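Local coordinates for NO-binding heme-dependent sensor protein from Shewanella oneidensis, a protein that binds heme with nitric oxide as a ligand and belongs to the H-NOX family of gas sensors, in two crystal structures: PDB 4U9B (chain A, 1.65 Å), residues T82-K87 and D100-E105; PDB 4U9J (chain B, 2.10 Å), residues T82-K87 and D100-E105. One frame, after least-squares fit of the local backbone (RMSD 0.49 Å); residues are numbered along the deposited sequences.

Structure 1 (4U9B); sequences TDVVDK and DVIHLE. With HEM (protoporphyrin IX containing Fe), chain C.
Helices 82-85 and 98-109 meet over the heme of this H-NOX domain; the closest CA atoms are those of Val84 and Glu105, 6.9 Å apart. Val84 carries the apolar part: its CG1 meets Ile102 CD1 at 3.6 Å, and its CG2 lies 3.8 Å from Glu105 CB as the two side chains run past each other in opposite directions. Ile102 CD1 also packs 3.6 Å from heme methyl CMC, and Ile102 borders the bound nitric oxide. Above this layer Lys87 CD rests 3.8 Å from Val101 CG1. The extended lysine and Glu105 come from opposite directions; Lys87 NZ and Glu105 OE2 form a salt bridge, modelled at 2.5 Å, so short that its exact length is doubtful. Glu105 OE1 pairs with Lys108. His103, its CG anti to the backbone N (chi1 -166°), is not bound to the iron: His103 NE2 lies 10.4 Å from the iron atom, FE of HEM.

Structure 2 (4U9J); sequences TDVVDK and DVIHLE. It carries 3 engineered substitutions outside these segments. With MNH (manganese protoporphyrin IX), chain D.
The two backbones approach with the CA atoms of Val84 and Ile102 as the closest pair, 6.4 Å apart. Val84 carries the apolar part: its CG1 meets Ile102 CG2 at 4.1 Å, and its CG2 lies 4.1 Å from Glu105 CB as the two side chains run past each other in opposite directions. Ile102 CG2 also packs 3.6 Å from porphyrin carbon C2C. Above this layer Lys87 CD rests 3.7 Å from Val101 CG1. The lysine bends at its last torsion (chi4 -65°); Lys87 CE lies 4.0 Å from Glu105 CG, and Lys87 NZ is 5.1 Å from Glu105 OE2, which has a long, weak ion pair with Lys108. His103 has CG beside the backbone N (chi1 -80°), which places the ring between helix and porphyrin, and His103 NE2 binds the manganese at 2.2 Å as its axial ligand.

What differs
Both models keep the same helix pairing over a porphyrin, and the side chains of Val84(A), Val85(A) and Val101(A) and their counterparts hold their places. Val84(A) touches Ile102(A) and Glu105(A), Lys87(A) touches Val101(A) and Glu105(A), and the same pairs touch in structure 2.

The large change is at His103(A) and His103(B). Chi1 is -166° in His103(A) and -80° in His103(B), and every side-chain atom from CB outward leaves its place. In structure 2 the turned ring supplies the metal ligand, His103(B) NE2 to manganese at 2.2 Å; in structure 1 His103(A) is not bound to the iron, whose porphyrin carries nitric oxide. The backbone differs here as well: the CA atoms of His103(A) and His103(B) stand 1.2 Å apart after superposition. Three residues earlier, psi is -64° at Asp100(A) and -14° at Asp100(B), and the carbonyl O atoms of Asp100(A) and Asp100(B) are 1.5 Å apart after superposition. The helix therefore seems to differ locally around the histidine rather than as a whole. The two crystals differ in more than one thing, so the cause stays open.

For Ile102 the models differ in chi2, -71° in Ile102(A) against -180° in Ile102(B), and the CD1 atoms of the two are 1.3 Å apart after superposition. Ile102(A) touches Val84(A), and Ile102(B) touches Val84(B), alike.

On the outer side, the flexible end of Lys87(B) is turned about chi4 relative to Lys87(A), and the carboxylate of Glu105(B) is twisted by about 40° from that of Glu105(A). The salt bridge between Lys87(A) NZ and Glu105(A) OE2, modelled at 2.5 Å, has no equivalent: Lys87(B) NZ and Glu105(B) OE2 are 5.1 Å apart.

Structure 1 (4U9B)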
loop_
_atom_site.group_PDB
_atom_site.type_symbol
_atom_site.label_atom_id
_atom_site.label_comp_id
_atom_site.label_asym_id
_atom_site.label_seq_id
_atom_site.Cartn_x
_atom_site.Cartn_y
_atom_site.Cartn_z
ATOM N N THR A 82 -15.023 4.498 1.834
ATOM C CA THR A 82 -15.175 5.332 3.021
ATOM C C THR A 82 -15.846 4.579 4.168
ATOM O O THR A 82 -15.499 4.784 5.332
ATOM C CB THR A 82 -15.993 6.598 2.712
ATOM O OG1 THR A 82 -17.308 6.228 2.277
ATOM C CG2 THR A 82 -15.314 7.424 1.628
ATOM N N ASP A 83 -16.795 3.706 3.840
ATOM C CA ASP A 83 -17.510 2.927 4.852
ATOM C C ASP A 83 -16.555 2.089 5.694
ATOM O O ASP A 83 -16.755 1.926 6.897
ATOM C CB ASP A 83 -18.551 2.011 4.197
ATOM C CG ASP A 83 -19.911 2.674 4.042
ATOM O OD1 ASP A 83 -19.989 3.919 4.089
ATOM O OD2 ASP A 83 -20.907 1.939 3.870
ATOM N N VAL A 84 -15.517 1.557 5.059
ATOM C CA VAL A 84 -14.552 0.713 5.754
ATOM C C VAL A 84 -13.714 1.535 6.729
ATOM O O VAL A 84 -13.580 1.177 7.899
ATOM C CB VAL A 84 -13.623 -0.010 4.757
ATOM C CG1 VAL A 84 -12.543 -0.803 5.492
ATOM C CG2 VAL A 84 -14.435 -0.931 3.857
ATOM N N VAL A 85 -13.154 2.637 6.245
ATOM C CA VAL A 85 -12.280 3.469 7.063
ATOM C C VAL A 85 -13.061 4.148 8.188
ATOM O O VAL A 85 -12.536 4.329 9.286
ATOM C CB VAL A 85 -11.565 4.535 6.210
ATOM C CG1 VAL A 85 -10.658 5.407 7.072
ATOM C CG2 VAL A 85 -10.750 3.868 5.115
ATOM N N ASP A 86 -14.312 4.513 7.915
ATOM C CA ASP A 86 -15.160 5.170 8.911
ATOM C C ASP A 86 -15.409 4.296 10.141
ATOM O O ASP A 86 -15.879 4.783 11.170
ATOM C CB ASP A 86 -16.508 5.563 8.296
ATOM C CG ASP A 86 -16.406 6.754 7.356
ATOM O OD1 ASP A 86 -15.368 7.449 7.368
ATOM O OD2 ASP A 86 -17.377 6.998 6.610
ATOM N N LYS A 87 -15.103 3.009 10.035
ATOM C CA LYS A 87 -15.284 2.089 11.153
ATOM C C LYS A 87 -14.323 2.365 12.309
ATOM O O LYS A 87 -14.520 1.860 13.415
ATOM C CB LYS A 87 -15.100 0.644 10.689
ATOM C CG LYS A 87 -16.222 0.112 9.820
ATOM C CD LYS A 87 -16.007 -1.358 9.518
ATOM C CE LYS A 87 -17.277 -2.025 9.029
ATOM N NZ LYS A 87 -17.127 -3.504 9.019
ATOM N N ASP A 100 -8.314 -8.177 11.109
ATOM C CA ASP A 100 -9.698 -8.601 11.284
ATOM C C ASP A 100 -10.636 -7.873 10.333
ATOM O O ASP A 100 -11.259 -8.480 9.459
ATOM C CB ASP A 100 -10.155 -8.359 12.727
ATOM C CG ASP A 100 -9.420 -9.224 13.730
ATOM O OD1 ASP A 100 -8.830 -10.245 13.321
ATOM O OD2 ASP A 100 -9.444 -8.884 14.934
ATOM N N VAL A 101 -10.719 -6.560 10.509
ATOM C CA VAL A 101 -11.742 -5.752 9.862
ATOM C C VAL A 101 -11.452 -5.491 8.383
ATOM O O VAL A 101 -12.288 -5.785 7.535
ATOM C CB VAL A 101 -11.912 -4.410 10.600
ATOM C CG1 VAL A 101 -13.005 -3.565 9.964
ATOM C CG2 VAL A 101 -12.235 -4.666 12.063
ATOM N N ILE A 102 -10.278 -4.943 8.073
ATOM C CA ILE A 102 -9.945 -4.616 6.687
ATOM C C ILE A 102 -9.972 -5.867 5.814
ATOM O O ILE A 102 -10.587 -5.869 4.748
ATOM C CB ILE A 102 -8.557 -3.954 6.561
ATOM C CG1 ILE A 102 -8.483 -2.668 7.396
ATOM C CG2 ILE A 102 -8.230 -3.660 5.092
ATOM C CD1 ILE A 102 -9.284 -1.517 6.856
ATOM N N HIS A 103 -9.301 -6.922 6.270
ATOM C CA HIS A 103 -9.228 -8.180 5.526
ATOM C C HIS A 103 -10.628 -8.678 5.180
ATOM O O HIS A 103 -10.897 -9.065 4.040
ATOM C CB HIS A 103 -8.474 -9.234 6.341
ATOM C CG HIS A 103 -8.057 -10.437 5.548
ATOM N ND1 HIS A 103 -6.838 -10.523 4.915
ATOM C CD2 HIS A 103 -8.695 -11.606 5.300
ATOM C CE1 HIS A 103 -6.742 -11.692 4.302
ATOM N NE2 HIS A 103 -7.855 -12.366 4.520
ATOM N N LEU A 104 -11.519 -8.648 6.167
ATOM C CA LEU A 104 -12.894 -9.090 5.975
ATOM C C LEU A 104 -13.626 -8.252 4.939
ATOM O O LEU A 104 -14.232 -8.789 4.010
ATOM C CB LEU A 104 -13.668 -9.036 7.296
ATOM C CG LEU A 104 -15.144 -9.427 7.175
ATOM C CD1 LEU A 104 -15.270 -10.912 6.903
ATOM C CD2 LEU A 104 -15.921 -9.038 8.407
ATOM N N GLU A 105 -13.590 -6.936 5.115
ATOM C CA GLU A 105 -14.356 -6.043 4.253
ATOM C C GLU A 105 -13.847 -6.081 2.815
ATOM O O GLU A 105 -14.627 -5.936 1.876
ATOM C CB GLU A 105 -14.317 -4.610 4.793
ATOM C CG GLU A 105 -14.922 -4.440 6.191
ATOM C CD GLU A 105 -16.362 -4.922 6.287
ATOM O OE1 GLU A 105 -17.071 -4.912 5.262
ATOM O OE2 GLU A 105 -16.782 -5.311 7.397
HETATM C CHA HEM C . -3.361 -4.385 -0.719
HETATM C CHB HEM C . -1.451 -3.032 3.517
HETATM C CHC HEM C . -5.329 -0.316 4.451
HETATM C CHD HEM C . -7.653 -2.600 0.860
HETATM C C1A HEM C . -2.448 -4.094 0.265
HETATM C C2A HEM C . -1.006 -4.186 0.153
HETATM C C3A HEM C . -0.488 -3.808 1.326
HETATM C C4A HEM C . -1.574 -3.467 2.217
HETATM C CMA HEM C . 1.003 -3.734 1.699
HETATM C CAA HEM C . -0.211 -4.639 -1.093
HETATM C CBA HEM C . -0.398 -6.136 -1.350
HETATM C CGA HEM C . 0.589 -6.998 -0.594
HETATM O O1A HEM C . 0.535 -8.249 -0.761
HETATM O O2A HEM C . 1.434 -6.466 0.174
HETATM C C1B HEM C . -2.297 -2.136 4.121
HETATM C C2B HEM C . -2.002 -1.353 5.300
HETATM C C3B HEM C . -3.087 -0.603 5.574
HETATM C C4B HEM C . -4.079 -0.883 4.551
HETATM C CMB HEM C . -0.657 -1.468 6.053
HETATM C CAB HEM C . -3.334 0.427 6.702
HETATM C CBB HEM C . -2.356 1.018 7.395
HETATM C C1C HEM C . -6.310 -0.699 3.560
HETATM C C2C HEM C . -7.647 -0.155 3.495
HETATM C C3C HEM C . -8.317 -0.777 2.517
HETATM C C4C HEM C . -7.409 -1.743 1.912
HETATM C CMC HEM C . -8.186 0.953 4.422
HETATM C CAC HEM C . -9.787 -0.449 2.147
HETATM C CBC HEM C . -10.537 -1.224 1.355
HETATM C C1D HEM C . -6.704 -3.197 0.059
HETATM C C2D HEM C . -6.971 -3.729 -1.257
HETATM C C3D HEM C . -5.636 -4.284 -1.748
HETATM C C4D HEM C . -4.693 -4.039 -0.684
HETATM C CMD HEM C . -8.312 -3.726 -2.015
HETATM C CAD HEM C . -5.346 -4.962 -3.097
HETATM C CBD HEM C . -5.563 -6.468 -2.989
HETATM C CGD HEM C . -5.261 -7.096 -4.324
HETATM O O1D HEM C . -4.544 -6.449 -5.126
HETATM O O2D HEM C . -5.730 -8.237 -4.589
HETATM N NA HEM C . -2.761 -3.644 1.537
HETATM N NB HEM C . -3.565 -1.824 3.687
HETATM N NC HEM C . -6.200 -1.667 2.579
HETATM N ND HEM C . -5.357 -3.398 0.361
HETATM FE FE HEM C . -4.527 -2.803 2.142
#

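Structure 2 (4U9J)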
loop_
_atom_site.group_PDB
_atom_site.type_symbol
_atom_site.label_atom_id
_atom_site.label_comp_id
_atom_site.label_asym_id
_atom_site.label_seq_id
_atom_site.Cartn_x
_atom_site.Cartn_y
_atom_site.Cartn_z
ATOM N N THR B 82 -14.912 4.411 1.859
ATOM C CA THR B 82 -15.002 5.307 3.007
ATOM C C THR B 82 -15.734 4.637 4.185
ATOM O O THR B 82 -15.399 4.906 5.371
ATOM C CB THR B 82 -15.733 6.593 2.559
ATOM O OG1 THR B 82 -14.991 7.128 1.445
ATOM C CG2 THR B 82 -15.742 7.565 3.603
ATOM N N ASP B 83 -16.706 3.760 3.877
ATOM C CA ASP B 83 -17.419 3.026 4.923
ATOM C C ASP B 83 -16.511 2.058 5.700
ATOM O O ASP B 83 -16.679 1.861 6.923
ATOM C CB ASP B 83 -18.581 2.279 4.316
ATOM C CG ASP B 83 -18.142 1.319 3.176
ATOM O OD1 ASP B 83 -17.258 1.686 2.353
ATOM O OD2 ASP B 83 -18.625 0.162 3.126
ATOM N N VAL B 84 -15.476 1.534 5.051
ATOM C CA VAL B 84 -14.539 0.678 5.765
ATOM C C VAL B 84 -13.635 1.498 6.724
ATOM O O VAL B 84 -13.519 1.187 7.911
ATOM C CB VAL B 84 -13.704 -0.153 4.761
ATOM C CG1 VAL B 84 -12.700 -0.952 5.461
ATOM C CG2 VAL B 84 -14.677 -1.099 3.966
ATOM N N VAL B 85 -13.080 2.602 6.235
ATOM C CA VAL B 85 -12.177 3.442 7.049
ATOM C C VAL B 85 -12.940 4.164 8.164
ATOM O O VAL B 85 -12.398 4.352 9.229
ATOM C CB VAL B 85 -11.450 4.435 6.190
ATOM C CG1 VAL B 85 -10.497 5.249 7.002
ATOM C CG2 VAL B 85 -10.542 3.643 5.193
ATOM N N ASP B 86 -14.219 4.505 7.950
ATOM C CA ASP B 86 -14.991 5.217 8.962
ATOM C C ASP B 86 -15.411 4.290 10.113
ATOM O O ASP B 86 -15.927 4.752 11.105
ATOM C CB ASP B 86 -16.226 5.906 8.319
ATOM C CG ASP B 86 -15.820 7.156 7.524
ATOM O OD1 ASP B 86 -14.569 7.472 7.394
ATOM O OD2 ASP B 86 -16.723 7.819 7.012
ATOM N N LYS B 87 -15.094 3.001 10.011
ATOM C CA LYS B 87 -15.216 2.093 11.151
ATOM C C LYS B 87 -14.232 2.407 12.326
ATOM O O LYS B 87 -14.426 1.930 13.444
ATOM C CB LYS B 87 -14.963 0.654 10.661
ATOM C CG LYS B 87 -16.149 0.025 9.836
ATOM C CD LYS B 87 -15.753 -1.439 9.454
ATOM C CE LYS B 87 -16.731 -2.138 8.477
ATOM N NZ LYS B 87 -18.041 -2.317 9.122
ATOM N N ASP B 100 -8.515 -8.330 10.562
ATOM C CA ASP B 100 -9.792 -8.946 10.942
ATOM C C ASP B 100 -11.024 -8.126 10.584
ATOM O O ASP B 100 -12.103 -8.637 10.636
ATOM C CB ASP B 100 -9.851 -9.211 12.444
ATOM C CG ASP B 100 -8.809 -10.227 12.910
ATOM O OD1 ASP B 100 -8.617 -11.252 12.217
ATOM O OD2 ASP B 100 -8.207 -9.999 13.988
ATOM N N VAL B 101 -10.830 -6.854 10.245
ATOM C CA VAL B 101 -11.903 -5.954 9.860
ATOM C C VAL B 101 -11.705 -5.433 8.437
ATOM O O VAL B 101 -12.496 -5.717 7.579
ATOM C CB VAL B 101 -12.002 -4.755 10.790
ATOM C CG1 VAL B 101 -13.163 -3.847 10.369
ATOM C CG2 VAL B 101 -12.197 -5.207 12.178
ATOM N N ILE B 102 -10.644 -4.705 8.149
ATOM C CA ILE B 102 -10.493 -4.162 6.806
ATOM C C ILE B 102 -10.391 -5.272 5.737
ATOM O O ILE B 102 -11.148 -5.266 4.793
ATOM C CB ILE B 102 -9.269 -3.240 6.710
ATOM C CG1 ILE B 102 -9.407 -2.030 7.663
ATOM C CG2 ILE B 102 -9.079 -2.778 5.315
ATOM C CD1 ILE B 102 -8.276 -1.102 7.613
ATOM N N HIS B 103 -9.508 -6.237 5.897
ATOM C CA HIS B 103 -9.211 -7.151 4.844
ATOM C C HIS B 103 -10.303 -8.255 4.894
ATOM O O HIS B 103 -10.602 -8.901 3.894
ATOM C CB HIS B 103 -7.749 -7.680 4.955
ATOM C CG HIS B 103 -6.689 -6.722 4.432
ATOM N ND1 HIS B 103 -5.341 -6.854 4.715
ATOM C CD2 HIS B 103 -6.790 -5.635 3.629
ATOM C CE1 HIS B 103 -4.672 -5.887 4.099
ATOM N NE2 HIS B 103 -5.524 -5.107 3.450
ATOM N N LEU B 104 -10.953 -8.419 6.042
ATOM C CA LEU B 104 -12.210 -9.200 6.084
ATOM C C LEU B 104 -13.264 -8.577 5.148
ATOM O O LEU B 104 -13.853 -9.247 4.333
ATOM C CB LEU B 104 -12.773 -9.274 7.501
ATOM C CG LEU B 104 -14.114 -10.013 7.593
ATOM C CD1 LEU B 104 -13.951 -11.364 7.028
ATOM C CD2 LEU B 104 -14.604 -10.210 9.002
ATOM N N GLU B 105 -13.413 -7.256 5.206
ATOM C CA GLU B 105 -14.368 -6.612 4.325
ATOM C C GLU B 105 -13.964 -6.701 2.857
ATOM O O GLU B 105 -14.844 -6.803 1.985
ATOM C CB GLU B 105 -14.558 -5.113 4.684
ATOM C CG GLU B 105 -15.485 -4.833 5.797
ATOM C CD GLU B 105 -16.826 -5.356 5.490
ATOM O OE1 GLU B 105 -17.465 -4.823 4.560
ATOM O OE2 GLU B 105 -17.196 -6.354 6.135
HETATM MN MN MNH D . -4.887 -3.453 2.172
HETATM C CHA MNH D . -3.850 -4.900 -0.546
HETATM C CHB MNH D . -1.888 -3.531 3.417
HETATM C CHC MNH D . -5.556 -0.772 4.179
HETATM C CHD MNH D . -7.773 -2.795 0.691
HETATM N NA MNH D . -3.051 -4.245 1.490
HETATM C C1A MNH D . -2.758 -4.774 0.263
HETATM C C2A MNH D . -1.305 -4.979 0.140
HETATM C C3A MNH D . -0.699 -4.479 1.251
HETATM C C4A MNH D . -1.819 -4.045 2.101
HETATM C CMA MNH D . 0.753 -4.339 1.677
HETATM C CAA MNH D . -0.690 -5.526 -1.169
HETATM C CBA MNH D . -0.651 -7.051 -1.307
HETATM C CGA MNH D . 0.267 -7.915 -0.479
HETATM O O1A MNH D . 0.189 -9.165 -0.527
HETATM O O2A MNH D . 1.036 -7.244 0.263
HETATM N NB MNH D . -3.969 -2.484 3.897
HETATM C C1B MNH D . -2.577 -2.573 4.208
HETATM C C2B MNH D . -2.110 -1.745 5.309
HETATM C C3B MNH D . -3.288 -1.049 5.426
HETATM C C4B MNH D . -4.367 -1.370 4.539
HETATM C CMB MNH D . -0.710 -1.812 5.957
HETATM C CAB MNH D . -3.509 0.066 6.365
HETATM C CBB MNH D . -2.679 1.129 6.907
HETATM N NC MNH D . -6.479 -1.947 2.404
HETATM C C1C MNH D . -6.594 -0.896 3.320
HETATM C C2C MNH D . -7.826 -0.110 3.191
HETATM C C3C MNH D . -8.409 -0.741 2.176
HETATM C C4C MNH D . -7.638 -1.852 1.701
HETATM C CMC MNH D . -8.235 1.133 4.013
HETATM C CAC MNH D . -9.715 -0.403 1.577
HETATM C CBC MNH D . -10.924 -0.868 2.173
HETATM N ND MNH D . -5.887 -4.005 0.433
HETATM C C1D MNH D . -7.072 -3.636 -0.164
HETATM C C2D MNH D . -7.249 -4.140 -1.564
HETATM C C3D MNH D . -6.046 -4.728 -1.840
HETATM C C4D MNH D . -5.204 -4.591 -0.690
HETATM C CMD MNH D . -8.497 -3.930 -2.350
HETATM C CAD MNH D . -5.616 -5.420 -3.120
HETATM C CBD MNH D . -6.016 -6.880 -3.190
HETATM C CGD MNH D . -5.677 -7.488 -4.556
HETATM O O1D MNH D . -5.054 -6.783 -5.376
HETATM O O2D MNH D . -6.043 -8.665 -4.916
#